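Local coordinates for insecticidal Delta-Endotoxin Cry8Ea1 (Bacillus Thuringiensis, PDB 3EB7), which kills insect larvae that feed underground, such as those of Holotrichia parallela, probably by forming pores in gut-cell membranes as other three-domain Cry toxins do, at residues A[124-127]-A[128-131]; A[181-184]-A[185-189]; A[553-557]-A[558-562]; A[515-519]-A[520-524]; A[248-252]-A[253-257]. All blocks are in the same frame, centred on the assembly; numbering follows the deposited sequence.

Contact 1 of 5, residues A[124-127]-A[128-131]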
# COMPACT_ATOMS: atom_id res chain seq x y z
N ARG A 124 0.09 -20.56 10.11
CA ARG A 124 1.39 -20.12 10.58
C ARG A 124 2.12 -21.30 11.19
O ARG A 124 2.79 -21.17 12.24
CB ARG A 124 1.27 -18.97 11.60
CG ARG A 124 0.28 -19.25 12.69
CD ARG A 124 0.55 -18.40 13.90
NE ARG A 124 -0.53 -18.45 14.90
CZ ARG A 124 -0.61 -19.33 15.90
NH1 ARG A 124 0.31 -20.28 16.08
NH2 ARG A 124 -1.65 -19.24 16.73
N VAL A 125 2.01 -22.44 10.52
CA VAL A 125 2.72 -23.66 10.93
C VAL A 125 4.22 -23.36 11.02
O VAL A 125 4.80 -22.70 10.11
CB VAL A 125 2.45 -24.86 9.99
CG1 VAL A 125 3.24 -26.14 10.44
CG2 VAL A 125 0.97 -25.12 9.90
N THR A 126 4.82 -23.80 12.13
CA THR A 126 6.24 -23.58 12.46
C THR A 126 7.11 -24.09 11.32
O THR A 126 7.00 -25.24 10.94
CB THR A 126 6.65 -24.29 13.79
OG1 THR A 126 5.98 -23.67 14.89
CG2 THR A 126 8.17 -24.24 14.04
N GLY A 127 8.00 -23.23 10.80
CA GLY A 127 8.81 -23.54 9.61
C GLY A 127 8.22 -23.07 8.29
O GLY A 127 8.90 -23.13 7.28
N TYR A 128 6.95 -22.61 8.30
CA TYR A 128 6.17 -22.27 7.10
C TYR A 128 5.41 -20.96 7.24
O TYR A 128 4.53 -20.66 6.45
CB TYR A 128 5.18 -23.40 6.73
CG TYR A 128 5.88 -24.74 6.54
CD1 TYR A 128 5.76 -25.75 7.49
CD2 TYR A 128 6.69 -24.96 5.44
CE1 TYR A 128 6.42 -26.97 7.34
CE2 TYR A 128 7.37 -26.17 5.28
CZ TYR A 128 7.23 -27.17 6.24
OH TYR A 128 7.89 -28.36 6.08
N GLU A 129 5.76 -20.18 8.25
CA GLU A 129 5.06 -18.94 8.51
C GLU A 129 5.09 -18.00 7.31
O GLU A 129 4.12 -17.31 7.05
CB GLU A 129 5.68 -18.26 9.73
CG GLU A 129 5.63 -19.08 10.99
CD GLU A 129 6.91 -19.89 11.24
OE1 GLU A 129 7.73 -20.14 10.31
OE2 GLU A 129 7.08 -20.28 12.41
N VAL A 130 6.22 -17.96 6.61
CA VAL A 130 6.38 -17.13 5.40
C VAL A 130 5.59 -17.68 4.17
O VAL A 130 4.69 -17.00 3.65
CB VAL A 130 7.87 -16.93 5.03
CG1 VAL A 130 8.01 -16.11 3.72
CG2 VAL A 130 8.66 -16.28 6.21
N PRO A 131 5.88 -18.91 3.73
CA PRO A 131 5.09 -19.33 2.56
C PRO A 131 3.56 -19.27 2.78
O PRO A 131 2.80 -19.15 1.82
CB PRO A 131 5.57 -20.77 2.29
CG PRO A 131 6.19 -21.21 3.59
CD PRO A 131 6.80 -19.97 4.18
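Val125 and Tyr128 close a type II beta turn, with Tyr128 N donating to Val125 O at 2.8 Å. Gly127 takes the third place of the turn, with positive phi (93°). Glu129 reaches back over the turn. Its chain bends at chi2 (95°), and this brings the carboxylate to the backbone of Thr126 and Gly127. Gly127 N makes two weak hydrogen bonds to it, one to OE1 at 3.1 Å and a longer one to OE2. The same OE2 lies 3.4 Å from Thr126 CA. One amide hydrogen is thus shared by both carboxylate oxygens. Tyr128 stands on the other flank of the turn. Val125 and Tyr128 run side by side, and Val125 CG1 meets the ring edge in its plane, 3.9 Å from CD1. Gly127 C lies over a face of the same ring, 3.4 Å from Tyr128 CG. Beyond the turn, Val130 and Pro131 pack on helix 47-59, and Val130 also meets Trp185. The arrangement is a glycine-containing type II turn with a glutamate folded back on it, in the loop joining helices 99-119 and 133-153 of the helical N-terminal domain.

Contact 2 of 5, residues A[181-184]-A[185-189]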
# COMPACT_ATOMS: atom_id res chain seq x y z
N HIS A 181 2.15 -10.32 13.59
CA HIS A 181 2.56 -11.52 12.86
C HIS A 181 2.91 -11.18 11.38
O HIS A 181 3.96 -11.55 10.88
CB HIS A 181 1.47 -12.60 12.99
CG HIS A 181 1.77 -13.84 12.19
ND1 HIS A 181 2.43 -14.93 12.72
CD2 HIS A 181 1.52 -14.15 10.90
CE1 HIS A 181 2.55 -15.87 11.80
NE2 HIS A 181 2.00 -15.42 10.68
N CYS A 182 2.03 -10.44 10.71
CA CYS A 182 2.25 -9.94 9.34
C CYS A 182 3.56 -9.15 9.15
O CYS A 182 4.37 -9.48 8.28
CB CYS A 182 1.09 -9.03 8.93
SG CYS A 182 -0.46 -9.92 8.60
N VAL A 183 3.73 -8.09 9.93
CA VAL A 183 4.91 -7.24 9.81
C VAL A 183 6.17 -8.08 10.07
O VAL A 183 7.09 -8.08 9.26
CB VAL A 183 4.80 -5.99 10.74
CG1 VAL A 183 6.13 -5.18 10.76
CG2 VAL A 183 3.59 -5.12 10.29
N GLN A 184 6.16 -8.83 11.16
CA GLN A 184 7.30 -9.68 11.53
C GLN A 184 7.76 -10.66 10.45
O GLN A 184 8.94 -10.65 10.06
CB GLN A 184 7.05 -10.43 12.86
CG GLN A 184 8.16 -11.45 13.16
CD GLN A 184 7.83 -12.44 14.29
OE1 GLN A 184 6.97 -12.19 15.14
NE2 GLN A 184 8.54 -13.57 14.29
N TRP A 185 6.84 -11.50 9.97
CA TRP A 185 7.13 -12.48 8.92
C TRP A 185 7.33 -11.87 7.56
O TRP A 185 8.09 -12.40 6.77
CB TRP A 185 6.10 -13.60 8.92
CG TRP A 185 6.26 -14.39 10.21
CD1 TRP A 185 5.47 -14.29 11.32
CD2 TRP A 185 7.31 -15.30 10.55
NE1 TRP A 185 5.93 -15.13 12.31
CE2 TRP A 185 7.07 -15.75 11.88
CE3 TRP A 185 8.44 -15.79 9.87
CZ2 TRP A 185 7.90 -16.69 12.54
CZ3 TRP A 185 9.30 -16.74 10.54
CH2 TRP A 185 9.00 -17.17 11.86
N TYR A 186 6.72 -10.70 7.31
CA TYR A 186 7.09 -9.91 6.13
C TYR A 186 8.58 -9.53 6.19
O TYR A 186 9.29 -9.71 5.21
CB TYR A 186 6.22 -8.65 5.96
CG TYR A 186 6.75 -7.74 4.87
CD1 TYR A 186 6.30 -7.85 3.53
CD2 TYR A 186 7.71 -6.75 5.18
CE1 TYR A 186 6.82 -6.99 2.51
CE2 TYR A 186 8.22 -5.91 4.19
CZ TYR A 186 7.79 -6.03 2.86
OH TYR A 186 8.30 -5.14 1.91
N ARG A 187 9.05 -9.00 7.34
CA ARG A 187 10.46 -8.63 7.50
C ARG A 187 11.41 -9.82 7.39
O ARG A 187 12.37 -9.75 6.66
CB ARG A 187 10.68 -7.84 8.82
CG ARG A 187 9.98 -6.43 8.81
CD ARG A 187 9.99 -5.75 10.18
NE ARG A 187 9.52 -4.36 10.13
CZ ARG A 187 9.24 -3.63 11.21
NH1 ARG A 187 9.34 -4.15 12.42
NH2 ARG A 187 8.78 -2.39 11.07
N THR A 188 11.15 -10.88 8.13
CA THR A 188 11.93 -12.13 8.03
C THR A 188 11.94 -12.67 6.59
O THR A 188 12.99 -12.96 6.05
CB THR A 188 11.34 -13.20 9.00
OG1 THR A 188 11.29 -12.65 10.33
CG2 THR A 188 12.19 -14.47 9.00
N GLY A 189 10.77 -12.79 5.95
CA GLY A 189 10.72 -13.24 4.57
C GLY A 189 11.63 -12.46 3.65
O GLY A 189 12.38 -13.03 2.85
O HOH W 1 10.49 -13.82 12.53
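His181 meets Trp185 one helical turn on. Trp185 CD1 sits over one face of the imidazole, 3.4 Å from His181 CE1. The ring planes are 47° apart, so the pair is oblique. With CG anti to the backbone N (chi1 177°), the imidazole reaches toward the indole and crosses it at a slant. Tyr136 of helix 133-153 stacks on the histidine ring, and Leu133 touches both His181 and Trp185. Cys182 takes part mainly through its backbone, where its O accepts a hydrogen bond from Tyr186 N at 2.8 Å. Its side chain faces Val215 on helix 198-220. Val183 lies beside Arg187. Its CG1 sits over the centre of the guanidinium face, 3.5 Å from Arg187 CZ. The polar edge of that group is used in hydrogen bonds from NE to His469 ND1 and from NH2 to Glu466 O. The arginine thus ties the helix to the C-terminal region. Gln184 lays its amide over the indole of its neighbour Trp185, with the planes 24° apart and NE2 3.6 Å from Trp185 CE2. NE2 also gives a hydrogen bond to a water at 2.6 Å, and that water is hydrogen-bonded to Thr188 OG1 too. Gln184 O accepts a hydrogen bond from Thr188 N. The pairs 181-185, 182-186, 183-187 and 184-188 are the i to i+4 pairs of a regular alpha helix, here helix 161-191 in the N-terminal helical bundle.

Contact 3 of 5, residues A[553-557]-A[558-562]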
# COMPACT_ATOMS: atom_id res chain seq x y z
N PHE A 553 -12.65 23.19 15.90
CA PHE A 553 -12.28 24.41 15.22
C PHE A 553 -12.88 24.31 13.83
O PHE A 553 -13.36 23.24 13.42
CB PHE A 553 -10.77 24.55 15.13
CG PHE A 553 -10.10 23.47 14.25
CD1 PHE A 553 -9.93 23.67 12.88
CD2 PHE A 553 -9.64 22.28 14.81
CE1 PHE A 553 -9.32 22.69 12.10
CE2 PHE A 553 -9.05 21.34 14.04
CZ PHE A 553 -8.89 21.53 12.68
N THR A 554 -12.88 25.43 13.11
CA THR A 554 -13.24 25.47 11.70
C THR A 554 -12.02 25.87 10.85
O THR A 554 -11.11 26.54 11.35
CB THR A 554 -14.38 26.47 11.45
OG1 THR A 554 -13.96 27.75 11.93
CG2 THR A 554 -15.64 26.06 12.19
N PHE A 555 -12.02 25.48 9.59
CA PHE A 555 -11.09 26.06 8.64
C PHE A 555 -11.48 27.48 8.23
O PHE A 555 -12.64 27.84 8.25
CB PHE A 555 -10.92 25.13 7.43
CG PHE A 555 -10.26 23.83 7.78
CD1 PHE A 555 -11.03 22.69 7.99
CD2 PHE A 555 -8.89 23.77 7.93
CE1 PHE A 555 -10.44 21.50 8.34
CE2 PHE A 555 -8.29 22.60 8.27
CZ PHE A 555 -9.06 21.45 8.48
N ASN A 556 -10.51 28.28 7.83
CA ASN A 556 -10.71 29.64 7.41
C ASN A 556 -11.22 29.71 5.96
O ASN A 556 -12.10 30.52 5.61
CB ASN A 556 -9.38 30.41 7.52
CG ASN A 556 -8.85 30.50 8.95
OD1 ASN A 556 -9.62 30.46 9.91
ND2 ASN A 556 -7.54 30.67 9.10
N GLN A 557 -10.65 28.87 5.09
CA GLN A 557 -11.02 28.91 3.69
C GLN A 557 -10.90 27.54 3.04
O GLN A 557 -10.48 26.58 3.71
CB GLN A 557 -10.25 29.99 2.93
CG GLN A 557 -8.89 29.64 2.48
CD GLN A 557 -7.81 30.00 3.47
OE1 GLN A 557 -7.93 29.73 4.66
NE2 GLN A 557 -6.73 30.60 2.97
N ALA A 558 -11.29 27.48 1.75
CA ALA A 558 -11.34 26.23 0.99
C ALA A 558 -9.94 25.62 0.84
O ALA A 558 -9.77 24.41 0.90
CB ALA A 558 -12.00 26.47 -0.36
N GLN A 559 -8.95 26.48 0.69
CA GLN A 559 -7.57 26.07 0.57
C GLN A 559 -6.92 26.48 1.87
O GLN A 559 -6.58 27.66 2.03
CB GLN A 559 -6.91 26.79 -0.61
CG GLN A 559 -7.17 26.16 -1.98
CD GLN A 559 -8.57 26.40 -2.48
OE1 GLN A 559 -8.90 27.52 -2.93
NE2 GLN A 559 -9.42 25.34 -2.44
N ASP A 560 -6.78 25.54 2.81
CA ASP A 560 -6.24 25.81 4.14
C ASP A 560 -5.01 24.94 4.43
O ASP A 560 -4.64 24.07 3.62
CB ASP A 560 -7.34 25.66 5.22
CG ASP A 560 -7.28 26.76 6.31
OD1 ASP A 560 -6.21 27.33 6.62
OD2 ASP A 560 -8.31 27.06 6.90
N THR A 561 -4.34 25.20 5.54
CA THR A 561 -3.16 24.44 5.88
C THR A 561 -3.31 23.86 7.26
O THR A 561 -4.09 24.37 8.04
CB THR A 561 -1.89 25.28 5.86
OG1 THR A 561 -2.08 26.39 6.71
CG2 THR A 561 -1.59 25.78 4.47
N LEU A 562 -2.56 22.79 7.53
CA LEU A 562 -2.45 22.20 8.84
C LEU A 562 -0.98 21.92 9.12
O LEU A 562 -0.20 21.67 8.20
CB LEU A 562 -3.26 20.92 8.88
CG LEU A 562 -4.34 20.67 9.95
CD1 LEU A 562 -5.12 21.92 10.41
CD2 LEU A 562 -5.30 19.58 9.43
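This is a local contact where a loop turns into strand 559-567, with the carboxylate of Asp560 folded back on the loop backbone. Asn556 N donates to Asp560 OD2 at 2.7 Å, meeting the oxygen nearly along its C-O axis. Gln557 N adds a long, weak bond to the same atom. The other oxygen, OD1, accepts a hydrogen bond from Thr561 N at 3.0 Å, from the anti side and somewhat out of the carboxylate plane. Both ends of the carboxylate are therefore held by backbone N-H groups, which should fix its rotation. Asp560 is buried, and these bonds probably compensate part of its charge. Phe555 comes at OD2 with its ring edge, CD2 lying 3.5 Å from Asp560 OD2. The ring and carboxylate planes are 61° apart. Further along the ring, Phe555 CE2 touches Leu562 CD1 at 3.9 Å, the side chains crossing at about a right angle. Phe553 CE1 lies over a face of the Phe555 ring. Gln557 bends at chi2 (-92°), and its OE1 comes to 3.5 Å from Asp560 CG. The result is an aspartate side chain bonded to main-chain amides at the start of a strand, in the C-terminal beta-sandwich domain.

Contact 4 of 5, residues A[515-519]-A[520-524]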
# COMPACT_ATOMS: atom_id res chain seq x y z
N VAL A 515 -1.52 21.71 17.10
CA VAL A 515 -2.05 21.74 15.76
C VAL A 515 -2.20 23.20 15.37
O VAL A 515 -2.89 23.96 16.04
CB VAL A 515 -3.44 21.07 15.77
CG1 VAL A 515 -4.00 20.96 14.34
CG2 VAL A 515 -3.33 19.69 16.43
N VAL A 516 -1.50 23.59 14.31
CA VAL A 516 -1.56 24.94 13.78
C VAL A 516 -2.43 24.91 12.48
O VAL A 516 -2.13 24.20 11.49
CB VAL A 516 -0.12 25.50 13.56
CG1 VAL A 516 -0.11 26.91 13.01
CG2 VAL A 516 0.73 25.39 14.84
N ARG A 517 -3.52 25.64 12.53
CA ARG A 517 -4.41 25.75 11.39
C ARG A 517 -4.32 27.15 10.79
O ARG A 517 -4.51 28.18 11.48
CB ARG A 517 -5.86 25.44 11.79
CG ARG A 517 -6.80 25.39 10.58
CD ARG A 517 -7.38 26.75 10.23
NE ARG A 517 -8.50 27.09 11.12
CZ ARG A 517 -8.45 27.99 12.10
NH1 ARG A 517 -7.33 28.67 12.37
NH2 ARG A 517 -9.53 28.22 12.82
N GLY A 518 -4.07 27.18 9.48
CA GLY A 518 -3.91 28.42 8.75
C GLY A 518 -2.88 29.38 9.32
O GLY A 518 -2.95 30.58 9.05
N GLY A 519 -1.92 28.89 10.11
CA GLY A 519 -0.93 29.75 10.78
C GLY A 519 -1.16 30.00 12.27
O GLY A 519 -0.25 30.44 13.00
N THR A 520 -2.35 29.67 12.76
CA THR A 520 -2.67 29.86 14.17
C THR A 520 -3.00 28.55 14.90
O THR A 520 -3.56 27.64 14.30
CB THR A 520 -3.74 30.98 14.36
OG1 THR A 520 -4.70 30.55 15.31
CG2 THR A 520 -4.45 31.30 13.07
N THR A 521 -2.62 28.46 16.18
CA THR A 521 -2.80 27.28 17.02
C THR A 521 -4.24 27.10 17.39
O THR A 521 -4.88 28.04 17.90
CB THR A 521 -1.98 27.40 18.32
OG1 THR A 521 -0.60 27.48 17.98
CG2 THR A 521 -2.16 26.19 19.21
N VAL A 522 -4.77 25.90 17.15
CA VAL A 522 -6.16 25.61 17.46
C VAL A 522 -6.30 24.54 18.55
O VAL A 522 -7.37 24.39 19.15
CB VAL A 522 -6.99 25.23 16.18
CG1 VAL A 522 -7.35 26.49 15.36
CG2 VAL A 522 -6.28 24.11 15.32
N ASN A 523 -5.22 23.80 18.81
CA ASN A 523 -5.20 22.74 19.81
C ASN A 523 -3.80 22.68 20.40
O ASN A 523 -2.83 22.89 19.69
CB ASN A 523 -5.55 21.37 19.22
CG ASN A 523 -6.99 21.27 18.73
OD1 ASN A 523 -7.93 21.38 19.52
ND2 ASN A 523 -7.17 21.01 17.45
N ASN A 524 -3.69 22.44 21.70
CA ASN A 524 -2.35 22.23 22.35
C ASN A 524 -2.54 21.28 23.53
O ASN A 524 -3.55 21.34 24.22
CB ASN A 524 -1.65 23.53 22.86
CG ASN A 524 -0.12 23.30 23.24
OD1 ASN A 524 0.76 23.48 22.38
ND2 ASN A 524 0.19 22.88 24.51
O HOH W 2 -8.00 30.86 14.50
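Arg517 and Val522 meet across a beta hairpin. The arginine CB lies 3.8 Å from Val522 CG2. The chain then bends at chi2 (-88°) and again at chi3 (-79°), which turns the guanidinium back over the valine. CD packs against Asp560 of the neighbouring strand. NE bonds to Thr554 O on a neighbouring loop. CZ and both terminal nitrogens have Val522 CG1 over one face of the group, nearest NH1 at 3.7 Å. At the edge, in the guanidinium plane, NH1 lies 4.0 Å from Thr520 CG2. NH1 also gives a hydrogen bond to a water at 3.1 Å, which reaches Thr520 OG1 only weakly. Farther from the turn, Val515 CG1 touches Val522 CG2 at 4.0 Å. Backbone bonds link the strands. Thr520 N gives to Arg517 O and Arg517 N takes Thr520 O as acceptor, while Val522 N meets Val515 O in a nearly straight bond (172°). The register slips by one residue between Val515 and Val516, a beta bulge. Gly518 and Gly519, both with positive phi, fill the middle of the turn. This is a beta hairpin with a two-residue type I' turn, at the edge of a sheet in the C-terminal domain.

Contact 5 of 5, residues A[248-252]-A[253-257]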
# COMPACT_ATOMS: atom_id res chain seq x y z
N GLY A 248 14.60 -4.56 -18.00
CA GLY A 248 15.74 -5.16 -18.69
C GLY A 248 15.33 -6.55 -19.13
O GLY A 248 14.50 -7.21 -18.50
N ALA A 249 15.91 -7.00 -20.24
CA ALA A 249 15.54 -8.27 -20.81
C ALA A 249 16.06 -9.42 -19.93
O ALA A 249 17.14 -9.33 -19.36
CB ALA A 249 16.09 -8.36 -22.25
N ILE A 250 15.28 -10.49 -19.85
CA ILE A 250 15.65 -11.68 -19.05
C ILE A 250 15.32 -12.92 -19.84
O ILE A 250 14.24 -13.03 -20.41
CB ILE A 250 14.94 -11.70 -17.68
CG1 ILE A 250 15.69 -10.79 -16.67
CG2 ILE A 250 14.87 -13.12 -17.08
CD1 ILE A 250 14.88 -10.43 -15.43
N GLY A 251 16.27 -13.84 -19.88
CA GLY A 251 16.07 -15.12 -20.50
C GLY A 251 17.35 -15.92 -20.66
O GLY A 251 18.44 -15.50 -20.23
N ALA A 252 17.21 -17.06 -21.32
CA ALA A 252 18.29 -18.01 -21.59
C ALA A 252 19.38 -17.51 -22.58
O ALA A 252 20.53 -17.93 -22.47
CB ALA A 252 17.67 -19.38 -22.04
N GLN A 253 19.02 -16.64 -23.52
CA GLN A 253 19.97 -15.96 -24.43
C GLN A 253 20.73 -14.78 -23.76
O GLN A 253 21.63 -14.21 -24.37
CB GLN A 253 19.24 -15.40 -25.66
CG GLN A 253 18.29 -16.39 -26.40
CD GLN A 253 17.14 -16.91 -25.54
OE1 GLN A 253 16.57 -16.18 -24.72
NE2 GLN A 253 16.79 -18.20 -25.72
N GLY A 254 20.36 -14.39 -22.54
CA GLY A 254 21.12 -13.37 -21.81
C GLY A 254 20.22 -12.48 -20.98
O GLY A 254 19.21 -11.98 -21.46
N SER A 255 20.58 -12.30 -19.71
CA SER A 255 19.83 -11.38 -18.85
C SER A 255 20.64 -10.14 -18.51
O SER A 255 21.88 -10.19 -18.42
CB SER A 255 19.34 -12.08 -17.61
OG SER A 255 18.78 -13.33 -17.93
N TRP A 256 19.94 -9.03 -18.31
CA TRP A 256 20.61 -7.76 -18.03
C TRP A 256 21.52 -7.88 -16.80
O TRP A 256 22.60 -7.28 -16.74
CB TRP A 256 19.59 -6.61 -17.89
CG TRP A 256 18.70 -6.70 -16.68
CD1 TRP A 256 17.46 -7.27 -16.61
CD2 TRP A 256 19.00 -6.21 -15.36
NE1 TRP A 256 16.94 -7.13 -15.34
CE2 TRP A 256 17.87 -6.50 -14.55
CE3 TRP A 256 20.10 -5.55 -14.80
CZ2 TRP A 256 17.83 -6.17 -13.20
CZ3 TRP A 256 20.08 -5.22 -13.47
CH2 TRP A 256 18.93 -5.50 -12.68
N TYR A 257 21.11 -8.72 -15.85
CA TYR A 257 21.78 -8.89 -14.55
C TYR A 257 22.91 -9.89 -14.55
O TYR A 257 23.47 -10.20 -13.51
CB TYR A 257 20.74 -9.25 -13.48
CG TYR A 257 19.87 -10.47 -13.75
CD1 TYR A 257 20.43 -11.72 -14.04
CD2 TYR A 257 18.50 -10.39 -13.61
CE1 TYR A 257 19.64 -12.84 -14.23
CE2 TYR A 257 17.69 -11.50 -13.82
CZ TYR A 257 18.27 -12.71 -14.14
OH TYR A 257 17.48 -13.80 -14.33
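Ile250 packs against two aromatic side chains at once. Its CD1 lies 3.4 Å from Tyr257 CE2, the side chains crossing at about a right angle. Its CG1 is 3.9 Å from Trp256 CD1, and here the side chains run alongside each other. Gly248, with no side chain, lies close against the indole, its CA 3.4 Å from Trp256 CD1. Ser255 OG accepts a hydrogen bond from Gly251 N at 3.2 Å, and Ser255 CB lies over one face of the Tyr257 ring. The backbone is a loop turned back on itself between strand 241-243 and helix 263-270, in the central delta-endotoxin region. A type I beta turn runs from Gly251 to Gly254, closed by Gly254 N donating to Gly251 O at 3.2 Å. Farther from the turn, Trp256 N bonds to Ala249 O at 3.0 Å and draws the two arms together. Trp256 CG lies between its backbone N and carbonyl carbon (chi1 68°), which directs the indole toward Gly248. Outward, Trp256 reaches Leu266 and Phe270 on helix 263-270. It also meets the N-terminal helical domain at Val202 of helix 198-220, where Tyr257 touches Ala198 and Lys199. Ile250 O accepts a bond from Gln391 NE2, and Asp258 OD2 one from Ser255 N.

The five contacts fall into two touching pairs and one that stands apart. Contacts 1 and 2 lie in the N-terminal domain, with centres about 11 Å apart. Arg124 CB packs 3.4 Å from His181 CE1, and Glu129 CB lies 3.5 Å from Trp185 CD2, so the loop rests on the helix. Contacts 3 and 4 have centres about 10 Å apart. Both reach one sheet, where strands 559-567 and 511-517 are neighbours. Besides the probable hydrogen bond of Arg517 NE to Thr554 O, Gly518 N and Thr561 O make another probable one at 3.2 Å. Contact 5 belongs to the middle region, its nearest atoms about 18 Å from contact 2. Contacts 1 and 3, with centres about 49 Å apart, lie on opposite sides of the chain's centre.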